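Local coordinates for aminopeptidase-like protein (Chaetomium thermophilum, PDB 5JM6) that is probably a zinc-dependent aminopeptidase of the M18 family that forms dodecamers and belongs to the Cvt pathway of selective autophagy, at the interface of chains A and B. Coordinates in Å, arbitrary orientation; residue numbers count along the deposited sequence, not the author numbering. Chains: chain A/B, Aminopeptidase-like protein.

Contact 1: the interface of chains A and B. Residues chain A 295-296; chain B 199, 260.
B:Lys260 and the A:Leu295–A:Asp296 loop make the more buried part of this contact. The lysine, near the start of helix 259-268, loses 57 Å² of its surface to chain A, against 33 Å² for A:Leu295 and 26 Å² for A:Asp296 across the contact. Its chain runs past the A:Leu295 side chain. A bend at chi2 (133°) then turns the otherwise extended chain towards A:Asp296, and the two side chains cross at about a right angle. The ammonium NZ of B:Lys260 forms a long salt bridge, 3.4 Å, to OD1, the carboxylate oxygen of A:Asp296 that meets it. Its hydrogen-bond component is weak, and the long separation suggests a modest contribution.

On the other side of the loop the fit is slighter and looser. The indole of B:Trp199 gives up 11 Å² and meets the backbone carbonyl of A:Leu295 edge-on. The carbonyl oxygen O sits beside the ring C-H at CZ2, a carbon of the six-membered ring, 3.5 Å away, at the edge and in the plane of the rings and not over the pi face.

Together the two halves hold a loop of one subunit between two segments of its neighbour, helping to join the pair within the dodecamer.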
loop_
_atom_site.group_PDB
_atom_site.type_symbol
_atom_site.label_atom_id
_atom_site.label_comp_id
_atom_site.label_asym_id
_atom_site.label_seq_id
_atom_site.Cartn_x
_atom_site.Cartn_y
_atom_site.Cartn_z
ATOM N N LEU A 295 10.871 37.375 29.736
ATOM C CA LEU A 295 11.891 37.882 30.644
ATOM C C LEU A 295 11.706 39.370 30.931
ATOM O O LEU A 295 11.944 39.831 32.046
ATOM C CB LEU A 295 13.285 37.623 30.069
ATOM C CG LEU A 295 13.701 36.153 29.996
ATOM C CD1 LEU A 295 14.933 35.988 29.126
ATOM C CD2 LEU A 295 13.952 35.599 31.390
ATOM N N ASP A 296 11.334 40.124 29.902
ATOM C CA ASP A 296 11.094 41.557 30.036
ATOM C C ASP A 296 9.612 41.959 30.096
ATOM O O ASP A 296 9.293 43.147 30.022
ATOM C CB ASP A 296 11.799 42.300 28.907
ATOM C CG ASP A 296 12.365 43.629 29.355
ATOM O OD1 ASP A 296 12.548 43.819 30.578
ATOM O OD2 ASP A 296 12.641 44.478 28.485
ATOM N N TRP B 199 7.152 35.034 37.724
ATOM C CA TRP B 199 6.223 35.274 36.622
ATOM C C TRP B 199 6.644 34.435 35.414
ATOM O O TRP B 199 7.806 34.035 35.325
ATOM C CB TRP B 199 6.177 36.763 36.266
ATOM C CG TRP B 199 7.361 37.240 35.488
ATOM C CD1 TRP B 199 7.531 37.186 34.134
ATOM C CD2 TRP B 199 8.539 37.858 36.015
ATOM N NE1 TRP B 199 8.746 37.724 33.788
ATOM C CE2 TRP B 199 9.384 38.146 34.925
ATOM C CE3 TRP B 199 8.964 38.194 37.303
ATOM C CZ2 TRP B 199 10.626 38.753 35.084
ATOM C CZ3 TRP B 199 10.198 38.796 37.460
ATOM C CH2 TRP B 199 11.014 39.070 36.356
ATOM N N LYS B 260 19.809 38.268 29.621
ATOM C CA LYS B 260 18.892 38.764 30.636
ATOM C C LYS B 260 18.439 37.651 31.585
ATOM O O LYS B 260 18.002 37.933 32.700
ATOM C CB LYS B 260 17.681 39.480 30.032
ATOM C CG LYS B 260 16.883 40.134 31.153
ATOM C CD LYS B 260 16.442 41.563 30.964
ATOM C CE LYS B 260 15.848 42.017 32.299
ATOM N NZ LYS B 260 15.442 43.443 32.374
#

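Contact 2: the interface of chains A and B. Residues chain A 153, 228, 230-231; chain B 298-299, 412-413.
A:Gly230 is almost fully extended (phi 171°, psi 178°) and A:Ile231 continues the strand 228-231, presenting its backbone N-H to B:Glu298. That amide donates to the carboxylate oxygen OE2 of B:Glu298 at 3.0 Å. The bond is nearly straight at the hydrogen, but the donor sits well above the carboxylate plane. A bend at chi2 (110°) folds the B:Glu298 chain back so that its carboxylate lies beside the N-H edge of the A:Gly230–A:Ile231 peptide, OE1 toward CA of A:Gly230. The A:Ile231 side chain runs past it in the opposite direction, CD1 packing on CB of B:Glu298.

B:Phe299 fills the apolar middle. Its CE2 comes to 3.4 Å from CA of A:Gly230. CZ reaches the CG1 methyl of A:Val228, crossing it at about a right angle, and CE1 packs against CG1 and CD1 of A:Ile231. Within chain B, CD1 of B:Leu412 backs the edge of the phenylalanine ring, in its plane.

CD1 of A:Ile231 also touches B:Asn413 ND2, the amide nitrogen that bonds weakly to the B:Glu298 carbonyl. In this subunit interface of the dodecamer, strand 228-231 packs on the start of the partner's strand 299-302 and on its 412-413 loop. Beyond, OH of A:Tyr153, the phenol oxygen, lies 3.7 Å from CG of B:Leu412.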
loop_
_atom_site.group_PDB
_atom_site.type_symbol
_atom_site.label_atom_id
_atom_site.label_comp_id
_atom_site.label_asym_id
_atom_site.label_seq_id
_atom_site.Cartn_x
_atom_site.Cartn_y
_atom_site.Cartn_z
ATOM N N TYR A 153 -17.783 9.745 37.834
ATOM C CA TYR A 153 -17.632 11.130 37.397
ATOM C C TYR A 153 -18.944 11.720 36.918
ATOM O O TYR A 153 -19.731 11.049 36.257
ATOM C CB TYR A 153 -16.605 11.242 36.270
ATOM C CG TYR A 153 -15.226 10.775 36.643
ATOM C CD1 TYR A 153 -14.895 9.431 36.587
ATOM C CD2 TYR A 153 -14.250 11.678 37.043
ATOM C CE1 TYR A 153 -13.637 8.995 36.926
ATOM C CE2 TYR A 153 -12.984 11.251 37.383
ATOM C CZ TYR A 153 -12.685 9.908 37.321
ATOM O OH TYR A 153 -11.426 9.468 37.658
ATOM N N VAL A 228 -15.413 17.049 32.529
ATOM C CA VAL A 228 -15.682 16.434 33.818
ATOM C C VAL A 228 -15.927 17.541 34.846
ATOM O O VAL A 228 -15.081 18.414 35.037
ATOM C CB VAL A 228 -14.513 15.523 34.241
ATOM C CG1 VAL A 228 -14.460 15.376 35.730
ATOM C CG2 VAL A 228 -14.634 14.159 33.570
ATOM N N GLY A 230 -17.381 17.013 38.209
ATOM C CA GLY A 230 -17.511 16.618 39.602
ATOM C C GLY A 230 -17.473 15.119 39.815
ATOM O O GLY A 230 -17.384 14.349 38.862
ATOM N N ILE A 231 -17.544 14.708 41.077
ATOM C CA ILE A 231 -17.482 13.296 41.438
ATOM C C ILE A 231 -18.777 12.852 42.104
ATOM O O ILE A 231 -19.349 13.589 42.908
ATOM C CB ILE A 231 -16.294 13.014 42.385
ATOM C CG1 ILE A 231 -14.969 13.258 41.664
ATOM C CG2 ILE A 231 -16.349 11.591 42.928
ATOM C CD1 ILE A 231 -13.872 13.775 42.565
ATOM N N GLU B 298 -14.280 19.129 44.237
ATOM C CA GLU B 298 -13.838 17.781 44.555
ATOM C C GLU B 298 -12.492 17.469 43.911
ATOM O O GLU B 298 -11.844 16.486 44.264
ATOM C CB GLU B 298 -14.871 16.756 44.091
ATOM C CG GLU B 298 -16.306 17.082 44.446
ATOM C CD GLU B 298 -17.128 17.463 43.230
ATOM O OE1 GLU B 298 -16.690 18.347 42.463
ATOM O OE2 GLU B 298 -18.205 16.861 43.032
ATOM N N PHE B 299 -12.078 18.308 42.968
ATOM C CA PHE B 299 -10.870 18.054 42.190
ATOM C C PHE B 299 -9.710 18.926 42.630
ATOM O O PHE B 299 -9.903 20.035 43.120
ATOM C CB PHE B 299 -11.117 18.288 40.698
ATOM C CG PHE B 299 -12.129 17.366 40.096
ATOM C CD1 PHE B 299 -11.958 15.995 40.155
ATOM C CD2 PHE B 299 -13.246 17.873 39.457
ATOM C CE1 PHE B 299 -12.887 15.148 39.593
ATOM C CE2 PHE B 299 -14.177 17.031 38.896
ATOM C CZ PHE B 299 -14.002 15.666 38.974
ATOM N N LEU B 412 -11.672 8.473 42.431
ATOM C CA LEU B 412 -11.187 9.623 43.186
ATOM C C LEU B 412 -11.963 9.795 44.496
ATOM O O LEU B 412 -13.141 9.444 44.582
ATOM C CB LEU B 412 -11.282 10.896 42.345
ATOM C CG LEU B 412 -10.556 10.870 40.998
ATOM C CD1 LEU B 412 -10.618 12.235 40.329
ATOM C CD2 LEU B 412 -9.112 10.402 41.154
ATOM N N ASN B 413 -11.280 10.331 45.507
ATOM C CA ASN B 413 -11.853 10.590 46.832
ATOM C C ASN B 413 -12.427 9.350 47.517
ATOM O O ASN B 413 -13.523 9.385 48.077
ATOM C CB ASN B 413 -12.928 11.675 46.744
ATOM C CG ASN B 413 -12.343 13.047 46.483
ATOM O OD1 ASN B 413 -11.147 13.267 46.676
ATOM N ND2 ASN B 413 -13.182 13.981 46.050
#

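Contact 3: the interface of chains A and B. Residues chain A 394, 403, 452; chain B 207, 211, 213.
B:Phe211 is the apolar centre, wedged between A:His394 and A:Thr403. The phenylalanine points its far edge into the imidazole face: CE2 stands 3.8 Å above the A:His394 ring, over its centre. The planes are turned 57° apart, an edge-to-face pairing, and the side chains arrive from opposite directions. CZ, the next atom round the rim, lies 3.6 Å from CD2 of the histidine, while CB of A:His394 sits at the phenylalanine edge in the plane of that ring. With chi1 at -67°, CG of B:Phe211 stands opposite its own carbonyl carbon, and the ring is carried out towards chain A.

A:Thr403 crosses the phenylalanine at about a right angle and lies over one face near the CD1 rim. Its CB is 3.7 Å from CD1 of B:Phe211, and its hydroxyl OG1 rides over the same ring, displaced towards the rim.

Farther out, B:Leu207 and A:Thr403 reach towards each other tip to tip, with the methyls CG2 of the threonine and CD2 of the leucine 4.0 Å apart. The threonine hydroxyl OG1 brings polarity to this rim, 3.8 Å from CD1 of B:Leu207; the imidazole nitrogens ND1 and NE2 lie at the opposite, histidine end.

In the fold, B:Phe211 ends the 3-10 helix 209-211 and A:Thr403 ends 401-403. A:His394 lies in the short strand 393-394, so the neighbour's phenylalanine packs on a residue three positions after the zinc ligand A:Asp391.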
loop_
_atom_site.group_PDB
_atom_site.type_symbol
_atom_site.label_atom_id
_atom_site.label_comp_id
_atom_site.label_asym_id
_atom_site.label_seq_id
_atom_site.Cartn_x
_atom_site.Cartn_y
_atom_site.Cartn_z
ATOM N N HIS A 394 -1.233 36.752 11.536
ATOM C CA HIS A 394 -0.212 35.846 12.045
ATOM C C HIS A 394 1.144 36.531 12.160
ATOM O O HIS A 394 1.708 36.991 11.168
ATOM C CB HIS A 394 -0.104 34.610 11.147
ATOM C CG HIS A 394 -1.408 33.910 10.928
ATOM N ND1 HIS A 394 -2.103 33.293 11.946
ATOM C CD2 HIS A 394 -2.148 33.732 9.807
ATOM C CE1 HIS A 394 -3.214 32.765 11.462
ATOM N NE2 HIS A 394 -3.264 33.017 10.167
ATOM N N THR A 403 6.485 28.641 7.151
ATOM C CA THR A 403 5.221 29.354 6.999
ATOM C C THR A 403 5.389 30.873 7.021
ATOM O O THR A 403 4.420 31.609 6.831
ATOM C CB THR A 403 4.218 28.954 8.101
ATOM O OG1 THR A 403 4.515 29.666 9.309
ATOM C CG2 THR A 403 4.281 27.457 8.365
ATOM N N ILE A 452 0.051 35.323 3.299
ATOM C CA ILE A 452 0.289 33.884 3.420
ATOM C C ILE A 452 0.909 33.310 2.149
ATOM O O ILE A 452 2.115 33.419 1.927
ATOM C CB ILE A 452 -1.012 33.110 3.754
ATOM C CG1 ILE A 452 -2.146 33.484 2.791
ATOM C CG2 ILE A 452 -1.426 33.358 5.200
ATOM C CD1 ILE A 452 -2.221 32.635 1.526
ATOM N N LEU B 207 1.342 26.668 16.266
ATOM C CA LEU B 207 1.084 27.298 14.981
ATOM C C LEU B 207 -0.419 27.315 14.714
ATOM O O LEU B 207 -1.126 26.384 15.092
ATOM C CB LEU B 207 1.819 26.550 13.870
ATOM C CG LEU B 207 1.675 27.080 12.445
ATOM C CD1 LEU B 207 2.442 28.383 12.279
ATOM C CD2 LEU B 207 2.145 26.033 11.450
ATOM N N PHE B 211 -2.540 27.029 8.510
ATOM C CA PHE B 211 -1.396 26.775 7.636
ATOM C C PHE B 211 -1.334 25.354 7.066
ATOM O O PHE B 211 -0.393 25.017 6.348
ATOM C CB PHE B 211 -0.093 27.089 8.377
ATOM C CG PHE B 211 0.083 28.549 8.700
ATOM C CD1 PHE B 211 0.579 29.429 7.750
ATOM C CD2 PHE B 211 -0.248 29.041 9.951
ATOM C CE1 PHE B 211 0.742 30.773 8.043
ATOM C CE2 PHE B 211 -0.086 30.383 10.250
ATOM C CZ PHE B 211 0.409 31.249 9.295
ATOM N N ILE B 213 -0.722 22.438 8.330
ATOM C CA ILE B 213 -0.127 21.501 9.275
ATOM C C ILE B 213 -1.088 21.413 10.459
ATOM O O ILE B 213 -2.175 21.988 10.420
ATOM C CB ILE B 213 1.279 21.961 9.750
ATOM C CG1 ILE B 213 2.028 22.679 8.625
ATOM C CG2 ILE B 213 2.110 20.784 10.260
ATOM C CD1 ILE B 213 3.339 23.303 9.072
#

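The C-alpha centres of contact 1 and contact 3 are about 27 Å apart, while contact 2 lies about 37 Å from contact 1 and 39 Å from contact 3. No residue is common to them, but stretches of chain recur. Contacts 1 and 3 both use the segment of chain B that follows strand 190-196. The loop leading into strand 299-302 serves contact 1 from chain A and contact 2 from chain B. Because the interface is two-fold symmetric, every subunit gives both faces of each contact, which spreads the grip over widely separated patches of this pair within the dodecamer.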